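Long-range contacts in phosphoserine aminotransferase (Bacillus alcalophilus, PDB 4AZJ), which interconverts 3-phosphohydroxypyruvate and phosphoserine with pyridoxal 5'-phosphate as cofactor, and handles phosphohydroxythreonine in the same way: residues 148-153 with 296-301; 175-180 with 196-201. All coordinates share one frame; numbering follows the deposited sequence.

Interaction 1 of 2, residues 148-153 with 296-301. With PLP (pyridoxal-5'-phosphate), chain D; SEP (phosphoserine), chain C.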
ATOM      1  N   THR A 148       0.446  -1.463  22.884  1.00  9.78           N
ATOM      2  CA  THR A 148       1.073  -0.536  21.947  1.00 10.17           C
ATOM      3  C   THR A 148       2.456  -0.254  22.526  1.00 10.40           C
ATOM      4  O   THR A 148       2.564   0.381  23.591  1.00 11.82           O
ATOM      5  CB  THR A 148       0.284   0.754  21.823  1.00  9.56           C
ATOM      6  OG1 THR A 148      -1.076   0.456  21.517  1.00 11.17           O
ATOM      7  CG2 THR A 148       0.826   1.628  20.706  1.00  9.85           C
ATOM      8  N   SER A 149       3.513  -0.765  21.906  1.00  9.58           N
ATOM      9  CA  SER A 149       4.834  -0.726  22.562  1.00  9.34           C
ATOM     10  C   SER A 149       5.336   0.708  22.735  1.00 11.09           C
ATOM     11  O   SER A 149       5.960   1.038  23.739  1.00 11.34           O
ATOM     12  CB  SER A 149       5.865  -1.517  21.789  1.00 10.61           C
ATOM     13  OG  SER A 149       5.892  -1.107  20.436  1.00 11.51           O
ATOM     14  N   ASN A 150       5.088   1.550  21.743  1.00 10.13           N
ATOM     15  CA  ASN A 150       5.520   2.935  21.743  1.00  9.57           C
ATOM     16  C   ASN A 150       4.322   3.771  21.351  1.00  9.85           C
ATOM     17  O   ASN A 150       3.721   3.612  20.268  1.00  9.86           O
ATOM     18  CB  ASN A 150       6.713   3.128  20.807  1.00  9.56           C
ATOM     19  CG  ASN A 150       7.320   4.503  20.938  1.00 12.11           C
ATOM     20  OD1 ASN A 150       8.100   4.745  21.863  1.00 12.10           O
ATOM     21  ND2 ASN A 150       6.964   5.395  20.046  1.00  9.64           N
ATOM     22  N   ASN A 151       3.932   4.651  22.263  1.00  9.88           N
ATOM     23  CA  ASN A 151       2.740   5.454  22.114  1.00  8.61           C
ATOM     24  C   ASN A 151       3.131   6.763  21.462  1.00 10.84           C
ATOM     25  O   ASN A 151       3.492   7.732  22.119  1.00 11.30           O
ATOM     26  CB  ASN A 151       2.072   5.641  23.483  1.00 10.52           C
ATOM     27  CG  ASN A 151       1.772   4.327  24.124  1.00 11.96           C
ATOM     28  OD1 ASN A 151       0.837   3.636  23.697  1.00 10.96           O
ATOM     29  ND2 ASN A 151       2.608   3.905  25.060  1.00 11.24           N
ATOM     30  N   THR A 152       3.071   6.755  20.145  1.00 10.24           N
ATOM     31  CA  THR A 152       3.724   7.750  19.306  1.00  9.84           C
ATOM     32  C   THR A 152       3.296   9.182  19.579  1.00 11.29           C
ATOM     33  O   THR A 152       4.105  10.101  19.484  1.00 10.77           O
ATOM     34  CB  THR A 152       3.415   7.408  17.834  1.00  9.78           C
ATOM     35  OG1 THR A 152       3.375   5.987  17.691  1.00 10.02           O
ATOM     36  CG2 THR A 152       4.451   8.023  16.862  1.00 10.14           C
ATOM     37  N   ILE A 153       2.014   9.373  19.837  1.00  9.48           N
ATOM     38  CA  ILE A 153       1.455  10.684  20.081  1.00  8.35           C
ATOM     39  C   ILE A 153       1.799  11.252  21.454  1.00 11.42           C
ATOM     40  O   ILE A 153       2.036  12.471  21.555  1.00 11.71           O
ATOM     41  CB  ILE A 153      -0.063  10.647  19.844  1.00  9.99           C
ATOM     42  CG1 ILE A 153      -0.311  10.532  18.341  1.00 10.87           C
ATOM     43  CG2 ILE A 153      -0.747  11.927  20.371  1.00 11.66           C
ATOM     44  CD1 ILE A 153      -1.765  10.221  17.943  1.00 12.98           C
ATOM     45  N   LEU A 296      12.096   6.489  23.670  1.00  9.45           N
ATOM     46  CA  LEU A 296      13.351   6.766  22.971  1.00  9.46           C
ATOM     47  C   LEU A 296      13.134   7.150  21.518  1.00 10.84           C
ATOM     48  O   LEU A 296      14.070   7.556  20.859  1.00 12.30           O
ATOM     49  CB  LEU A 296      14.259   5.543  23.046  1.00 11.31           C
ATOM     50  CG  LEU A 296      14.662   5.081  24.449  1.00 12.50           C
ATOM     51  CD1 LEU A 296      15.477   3.793  24.406  1.00 13.72           C
ATOM     52  CD2 LEU A 296      15.451   6.180  25.147  1.00 15.06           C
ATOM     53  N   MET A 297      11.890   7.064  21.048  1.00  8.97           N
ATOM     54  CA  MET A 297      11.515   7.292  19.656  1.00 11.21           C
ATOM     55  C   MET A 297      10.763   8.593  19.395  1.00  8.94           C
ATOM     56  O   MET A 297      10.893   9.159  18.328  1.00  9.07           O
ATOM     57  CB  MET A 297      10.640   6.135  19.168  1.00  9.18           C
ATOM     58  CG  MET A 297      11.377   4.808  19.161  1.00 13.21           C
ATOM     59  SD  MET A 297      12.494   4.625  17.728  1.00 12.78           S
ATOM     60  CE  MET A 297      14.097   5.012  18.465  1.00 11.64           C
ATOM     61  N   ASN A 298       9.941   9.045  20.349  1.00  9.18           N
ATOM     62  CA  ASN A 298       9.165  10.268  20.165  1.00  8.99           C
ATOM     63  C   ASN A 298       9.205  11.054  21.457  1.00 11.72           C
ATOM     64  O   ASN A 298       8.687  10.592  22.466  1.00 11.61           O
ATOM     65  CB  ASN A 298       7.687   9.963  19.819  1.00  9.49           C
ATOM     66  CG  ASN A 298       7.525   9.046  18.635  1.00  9.87           C
ATOM     67  OD1 ASN A 298       7.440   7.817  18.813  1.00 11.12           O
ATOM     68  ND2 ASN A 298       7.473   9.607  17.434  1.00  9.88           N
ATOM     69  N   VAL A 299       9.842  12.218  21.411  1.00  9.96           N
ATOM     70  CA  VAL A 299      10.024  13.044  22.608  1.00 10.82           C
ATOM     71  C   VAL A 299       8.988  14.175  22.587  1.00  9.82           C
ATOM     72  O   VAL A 299       9.050  15.086  21.760  1.00 10.05           O
ATOM     73  CB  VAL A 299      11.445  13.646  22.649  1.00 10.82           C
ATOM     74  CG1 VAL A 299      11.621  14.482  23.929  1.00 11.71           C
ATOM     75  CG2 VAL A 299      12.462  12.527  22.617  1.00 11.84           C
ATOM     76  N   THR A 300       8.031  14.105  23.517  1.00 10.10           N
ATOM     77  CA  THR A 300       6.935  15.062  23.515  1.00  9.28           C
ATOM     78  C   THR A 300       7.094  16.097  24.633  1.00 10.77           C
ATOM     79  O   THR A 300       7.448  15.763  25.768  1.00 12.24           O
ATOM     80  CB  THR A 300       5.617  14.327  23.702  1.00  9.81           C
ATOM     81  OG1 THR A 300       5.727  13.471  24.835  1.00 11.95           O
ATOM     82  CG2 THR A 300       5.331  13.513  22.460  1.00 11.71           C
ATOM     83  N   PHE A 301       6.854  17.354  24.305  1.00  9.45           N
ATOM     84  CA  PHE A 301       7.085  18.417  25.303  1.00 10.49           C
ATOM     85  C   PHE A 301       6.319  19.639  24.932  1.00 10.76           C
ATOM     86  O   PHE A 301       5.853  19.812  23.811  1.00 11.62           O
ATOM     87  CB  PHE A 301       8.592  18.724  25.474  1.00 11.10           C
ATOM     88  CG  PHE A 301       9.285  19.266  24.243  1.00  9.64           C
ATOM     89  CD1 PHE A 301       9.817  18.404  23.289  1.00 11.89           C
ATOM     90  CD2 PHE A 301       9.439  20.637  24.033  1.00 11.37           C
ATOM     91  CE1 PHE A 301      10.475  18.899  22.183  1.00 11.43           C
ATOM     92  CE2 PHE A 301      10.086  21.132  22.917  1.00 13.06           C
ATOM     93  CZ  PHE A 301      10.608  20.257  21.973  1.00 12.54           C
TER
HETATM   94  N1  PLP D 501       0.038   2.863  15.400  1.00  8.97           N
HETATM   95  C2  PLP D 501       1.032   3.664  15.806  1.00 10.69           C
HETATM   96  C2A PLP D 501       1.756   3.324  17.071  1.00 10.51           C
HETATM   97  C3  PLP D 501       1.332   4.843  15.025  1.00 10.69           C
HETATM   98  O3  PLP D 501       2.316   5.636  15.435  1.00 11.39           O
HETATM   99  C4  PLP D 501       0.609   5.123  13.795  1.00  9.59           C
HETATM  100  C4A PLP D 501       0.851   6.376  13.037  1.00 13.34           C
HETATM  101  C5  PLP D 501      -0.380   4.219  13.439  1.00  8.51           C
HETATM  102  C6  PLP D 501      -0.629   3.123  14.253  1.00 10.10           C
HETATM  103  C5A PLP D 501      -1.210   4.387  12.180  1.00 10.19           C
HETATM  104  O4P PLP D 501      -0.412   3.913  11.063  1.00 10.53           O
HETATM  105  P   PLP D 501      -0.991   3.980   9.545  1.00  9.84           P
HETATM  106  O1P PLP D 501       0.082   3.313   8.753  1.00 10.83           O
HETATM  107  O2P PLP D 501      -1.154   5.433   9.275  1.00  9.35           O
HETATM  108  O3P PLP D 501      -2.332   3.249   9.547  1.00  9.04           O
HETATM  109  N   SEP C 500       1.320   7.445  13.747  1.00 14.07           N
HETATM  110  CA  SEP C 500       1.625   8.733  13.177  1.00 11.68           C
HETATM  111  CB  SEP C 500       0.678   9.199  12.072  1.00 11.52           C
HETATM  112  OG  SEP C 500      -0.532   9.718  12.617  1.00 10.98           O
HETATM  113  C   SEP C 500       1.768   9.781  14.257  1.00 12.44           C
HETATM  114  O   SEP C 500       2.037  10.934  13.867  1.00 10.77           O
HETATM  115  OXT SEP C 500       1.639   9.448  15.458  1.00 10.92           O
HETATM  116  P   SEP C 500      -1.553  10.532  11.732  1.00 11.04           P
HETATM  117  O1P SEP C 500      -0.910  11.847  11.344  1.00 12.80           O
HETATM  118  O2P SEP C 500      -1.826   9.709  10.475  1.00 11.49           O
HETATM  119  O3P SEP C 500      -2.737  10.709  12.650  1.00 11.83           O
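Asn-298 gives up the most surface here, and its side chain meets two neighbours: the amide of Asn-150 at its oxygen, and the methyl of Thr-152 beside its amide nitrogen. From Asn-150, ND2 donates to OD1 of Asn-298 at 2.8 Å. OD1 receives it almost end-on, and it lies close to the amide plane of Asn-150, although the angle at the hydrogen is only 134°. The two amide planes are turned 34° from each other. Asn-150 reaches across because its CG stands anti to the backbone N (chi1 -171°), and CB of Met-297 packs against its ND2 at 3.9 Å. The rest of this buried amide is engaged as well: OD1 bonds OG of Ser-295, and ND2 also donates to OG of Ser-175. In the type I fold of pyridoxal-phosphate enzymes, to which class-V aminotransferases belong, the cofactor sits between a large domain and a small one; residues 148-153 leave the central sheet of the first, whereas strand 298-302 is the middle strand of the three-stranded sheet of the second. The two branches of Thr-152 have different partners. Its OG1 is 2.5 Å from O3 of the cofactor, a short hydrogen bond in which either oxygen could be donor, while its methyl CG2 lies 3.5 Å from ND2 of Asn-298. The same methyl touches OXT of the bound phosphoserine, also at 3.5 Å, and is thus wedged between substrate and small domain. An alanine at Asn-298 has no oxygen for ND2 of Asn-150 and no amide beside CG2 of Thr-152, and both side chains would probably be less firmly set. Farther along, CG2 of Thr-300 rests 3.6 Å from the carbonyl O of Ile-153, and OG1 of Thr-300 bonds the carbonyl O of Tyr-154.

Interaction 2 of 2, residues 175-180 with 196-201. With PLP (pyridoxal-5'-phosphate), chain D; SEP (phosphoserine), chain C.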
ATOM      1  N   SER A 175       5.965   2.399  15.964  1.00  8.58           N
ATOM      2  CA  SER A 175       6.912   3.481  16.142  1.00  9.08           C
ATOM      3  C   SER A 175       8.171   3.100  16.909  1.00  9.48           C
ATOM      4  O   SER A 175       8.993   3.974  17.165  1.00 11.97           O
ATOM      5  CB  SER A 175       6.206   4.711  16.700  1.00  9.58           C
ATOM      6  OG  SER A 175       5.478   4.427  17.880  1.00  9.47           O
ATOM      7  N   ASP A 176       8.383   1.819  17.208  1.00  9.69           N
ATOM      8  CA  ASP A 176       9.674   1.408  17.797  1.00  9.19           C
ATOM      9  C   ASP A 176      10.231   0.055  17.359  1.00  9.88           C
ATOM     10  O   ASP A 176      11.254  -0.402  17.860  1.00 10.81           O
ATOM     11  CB  ASP A 176       9.683   1.546  19.336  1.00 10.12           C
ATOM     12  CG  ASP A 176       8.910   0.440  20.050  1.00 12.32           C
ATOM     13  OD1 ASP A 176       8.227  -0.359  19.379  1.00 11.67           O
ATOM     14  OD2 ASP A 176       8.951   0.360  21.288  1.00 11.63           O
ATOM     15  N   ILE A 177       9.592  -0.587  16.378  1.00 10.20           N
ATOM     16  CA  ILE A 177      10.122  -1.843  15.899  1.00 10.16           C
ATOM     17  C   ILE A 177      11.537  -1.678  15.375  1.00 10.65           C
ATOM     18  O   ILE A 177      11.849  -0.738  14.655  1.00 11.15           O
ATOM     19  CB  ILE A 177       9.182  -2.456  14.820  1.00 10.03           C
ATOM     20  CG1 ILE A 177       9.681  -3.864  14.468  1.00 13.56           C
ATOM     21  CG2 ILE A 177       9.075  -1.586  13.611  1.00 10.36           C
ATOM     22  CD1 ILE A 177       9.637  -4.819  15.623  1.00 22.72           C
ATOM     23  N   LEU A 178      12.417  -2.589  15.773  1.00 10.06           N
ATOM     24  CA  LEU A 178      13.806  -2.590  15.343  1.00 11.04           C
ATOM     25  C   LEU A 178      14.562  -1.332  15.749  1.00 11.93           C
ATOM     26  O   LEU A 178      15.525  -0.931  15.102  1.00 12.35           O
ATOM     27  CB  LEU A 178      13.954  -2.925  13.854  1.00 13.36           C
ATOM     28  CG  LEU A 178      15.323  -3.392  13.342  1.00 17.77           C
ATOM     29  CD1 LEU A 178      16.160  -4.193  14.287  1.00 17.51           C
ATOM     30  CD2 LEU A 178      15.140  -4.150  12.032  1.00 17.47           C
ATOM     31  N   SER A 179      14.138  -0.739  16.865  1.00 10.95           N
ATOM     32  CA  SER A 179      14.941   0.310  17.489  1.00 11.59           C
ATOM     33  C   SER A 179      15.875  -0.251  18.542  1.00 12.73           C
ATOM     34  O   SER A 179      16.672   0.506  19.133  1.00 12.42           O
ATOM     35  CB  SER A 179      14.016   1.342  18.133  1.00 10.34           C
ATOM     36  OG  SER A 179      13.223   0.783  19.161  1.00 12.88           O
ATOM     37  N   ARG A 180      15.767  -1.547  18.791  1.00 14.04           N
ATOM     38  CA  ARG A 180      16.484  -2.205  19.876  1.00 14.37           C
ATOM     39  C   ARG A 180      16.224  -3.702  19.748  1.00 15.45           C
ATOM     40  O   ARG A 180      15.337  -4.127  19.013  1.00 14.29           O
ATOM     41  CB  ARG A 180      15.977  -1.682  21.226  1.00 15.68           C
ATOM     42  CG  ARG A 180      14.480  -1.875  21.418  1.00 15.75           C
ATOM     43  CD  ARG A 180      13.906  -1.157  22.667  1.00 17.15           C
ATOM     44  NE  ARG A 180      12.459  -1.291  22.684  1.00 16.74           N
ATOM     45  CZ  ARG A 180      11.651  -0.923  23.682  1.00 16.31           C
ATOM     46  NH1 ARG A 180      12.148  -0.368  24.791  1.00 22.08           N
ATOM     47  NH2 ARG A 180      10.342  -1.104  23.577  1.00 15.88           N
ATOM     48  N   LYS A 196       7.799   4.452  10.034  1.00 16.65           N
ATOM     49  CA  LYS A 196       8.570   5.103  11.129  1.00 17.00           C
ATOM     50  C   LYS A 196      10.014   4.677  11.159  1.00 21.40           C
ATOM     51  O   LYS A 196      10.922   5.510  11.087  1.00 25.45           O
ATOM     52  CB  LYS A 196       7.950   4.799  12.477  1.00 23.26           C
ATOM     53  CG  LYS A 196       6.740   5.567  12.771  1.00 21.79           C
ATOM     54  CD  LYS A 196       5.508   4.996  12.210  1.00 25.32           C
ATOM     55  CE  LYS A 196       4.335   5.802  12.658  1.00 28.76           C
ATOM     56  NZ  LYS A 196       3.188   5.348  11.875  1.00 41.91           N
ATOM     57  N   ASN A 197      10.247   3.363  11.263  1.00 20.20           N
ATOM     58  CA  ASN A 197      11.573   2.816  11.493  1.00 18.16           C
ATOM     59  C   ASN A 197      12.091   1.744  10.503  1.00 28.19           C
ATOM     60  O   ASN A 197      13.222   1.265  10.640  1.00 29.50           O
ATOM     61  CB  ASN A 197      11.561   2.221  12.906  1.00 22.63           C
ATOM     62  CG  ASN A 197      12.697   2.708  13.757  1.00 21.83           C
ATOM     63  OD1 ASN A 197      13.311   3.758  13.504  1.00 18.59           O
ATOM     64  ND2 ASN A 197      13.010   1.926  14.760  1.00 18.17           N
ATOM     65  N   LEU A 198      11.301   1.366   9.495  1.00 18.24           N
ATOM     66  CA  LEU A 198      11.684   0.265   8.612  1.00 18.93           C
ATOM     67  C   LEU A 198      11.794   0.663   7.154  1.00 24.01           C
ATOM     68  O   LEU A 198      12.330  -0.088   6.345  1.00 26.23           O
ATOM     69  CB  LEU A 198      10.692  -0.869   8.693  1.00 18.57           C
ATOM     70  CG  LEU A 198      10.567  -1.525  10.067  1.00 16.35           C
ATOM     71  CD1 LEU A 198       9.512  -2.584  10.055  1.00 18.75           C
ATOM     72  CD2 LEU A 198      11.925  -2.081  10.513  1.00 24.74           C
ATOM     73  N   GLY A 199      11.316   1.842   6.823  1.00 25.91           N
ATOM     74  CA  GLY A 199      11.225   2.170   5.425  1.00 27.69           C
ATOM     75  C   GLY A 199      10.177   3.199   5.139  1.00 16.56           C
ATOM     76  O   GLY A 199       9.881   4.070   5.959  1.00 25.14           O
ATOM     77  N   PRO A 200       9.652   3.132   3.926  1.00 14.24           N
ATOM     78  CA  PRO A 200       8.750   4.172   3.516  1.00 17.85           C
ATOM     79  C   PRO A 200       7.353   3.686   3.793  1.00 16.04           C
ATOM     80  O   PRO A 200       7.141   2.601   4.321  1.00 15.53           O
ATOM     81  CB  PRO A 200       9.027   4.297   2.012  1.00 22.77           C
ATOM     82  CG  PRO A 200       9.307   2.857   1.614  1.00 27.28           C
ATOM     83  CD  PRO A 200       9.892   2.155   2.853  1.00 26.69           C
ATOM     84  N   SER A 201       6.377   4.529   3.518  1.00 14.68           N
ATOM     85  CA  SER A 201       5.010   4.140   3.717  0.80 14.96           C
ATOM     86  C   SER A 201       4.608   3.204   2.606  1.00 14.21           C
ATOM     87  O   SER A 201       5.327   3.028   1.599  1.00 18.62           O
ATOM     88  CB  SER A 201       4.092   5.355   3.720  0.80 19.02           C
ATOM     89  OG  SER A 201       4.210   6.035   2.498  0.80 23.37           O
TER
HETATM   90  N1  PLP D 501       0.038   2.863  15.400  1.00  8.97           N
HETATM   91  C2  PLP D 501       1.032   3.664  15.806  1.00 10.69           C
HETATM   92  C2A PLP D 501       1.756   3.324  17.071  1.00 10.51           C
HETATM   93  C3  PLP D 501       1.332   4.843  15.025  1.00 10.69           C
HETATM   94  O3  PLP D 501       2.316   5.636  15.435  1.00 11.39           O
HETATM   95  C4  PLP D 501       0.609   5.123  13.795  1.00  9.59           C
HETATM   96  C4A PLP D 501       0.851   6.376  13.037  1.00 13.34           C
HETATM   97  C5  PLP D 501      -0.380   4.219  13.439  1.00  8.51           C
HETATM   98  C6  PLP D 501      -0.629   3.123  14.253  1.00 10.10           C
HETATM   99  C5A PLP D 501      -1.210   4.387  12.180  1.00 10.19           C
HETATM  100  O4P PLP D 501      -0.412   3.913  11.063  1.00 10.53           O
HETATM  101  P   PLP D 501      -0.991   3.980   9.545  1.00  9.84           P
HETATM  102  O1P PLP D 501       0.082   3.313   8.753  1.00 10.83           O
HETATM  103  O2P PLP D 501      -1.154   5.433   9.275  1.00  9.35           O
HETATM  104  O3P PLP D 501      -2.332   3.249   9.547  1.00  9.04           O
HETATM  105  N   SEP C 500       1.320   7.445  13.747  1.00 14.07           N
HETATM  106  CA  SEP C 500       1.625   8.733  13.177  1.00 11.68           C
HETATM  107  CB  SEP C 500       0.678   9.199  12.072  1.00 11.52           C
HETATM  108  OG  SEP C 500      -0.532   9.718  12.617  1.00 10.98           O
HETATM  109  C   SEP C 500       1.768   9.781  14.257  1.00 12.44           C
HETATM  110  O   SEP C 500       2.037  10.934  13.867  1.00 10.77           O
HETATM  111  OXT SEP C 500       1.639   9.448  15.458  1.00 10.92           O
HETATM  112  P   SEP C 500      -1.553  10.532  11.732  1.00 11.04           P
HETATM  113  O1P SEP C 500      -0.910  11.847  11.344  1.00 12.80           O
HETATM  114  O2P SEP C 500      -1.826   9.709  10.475  1.00 11.49           O
HETATM  115  O3P SEP C 500      -2.737  10.709  12.650  1.00 11.83           O
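Leu-198 spreads its two methyls between two partners, CD1 meeting CG2 of Ile-177 at 3.7 Å and CD2 meeting CB of Leu-178 at 4.0 Å. Both side chains cross that of Leu-198 at about a right angle, so the methyls of Leu-198 meet its partners crosswise. Helix 241-257 covers this apolar patch, through Leu-247 on Leu-198 and Leu-251 on Leu-178. Beside it, the amide of Asn-197 sends ND2 to the carbonyl O of Ile-177 at 2.9 Å. The bond is fairly straight at the hydrogen (158°) and stays near the amide's own plane, but the donor comes from above the carbonyl plane, 38° out of it; ND2 also packs on CB of Ser-179, and OD1 takes the backbone N-H of Asn-339. These two loops follow strands 169-172 and 189-193, parallel neighbours in the central sheet of the type I fold, where the lysine that carries the cofactor stands just beyond a strand end. The first loop contains a type II turn from Asp-176 to Ser-179, with Leu-178 at positive phi. Its Asp-176 O is gripped twice, by N of Ser-179 and by OG of Ser-179, the latter at 2.6 Å. Lys-196 lays CG 4.0 Å from CA of Ser-175, then bends at chi2 (84°) and runs on extended to the cofactor, with CE 3.4 Å from O3 of pyridoxal phosphate. C4A of the cofactor stands only 1.4 Å from N of phosphoserine, consistent with an external aldimine in which the substrate has displaced the lysine.

Followed from the N terminus, the chain first passes residues 148-153 at the end of central strand 142-148, then 175-180 and 196-201, and reaches 296-301 only much later. Interaction 2 closes a short loop whose one regular element is strand 189-193, and this lies wholly within the long excursion that interaction 1 closes, so the two nest without crossing. One contact joins loops of adjacent strands in the central sheet; the other ties that sheet to the smaller antiparallel one. Their centres are 12 Å apart, and they meet directly, OG of Ser-149 with OD1 of Asp-176 among other pairs, around the same cofactor and substrate.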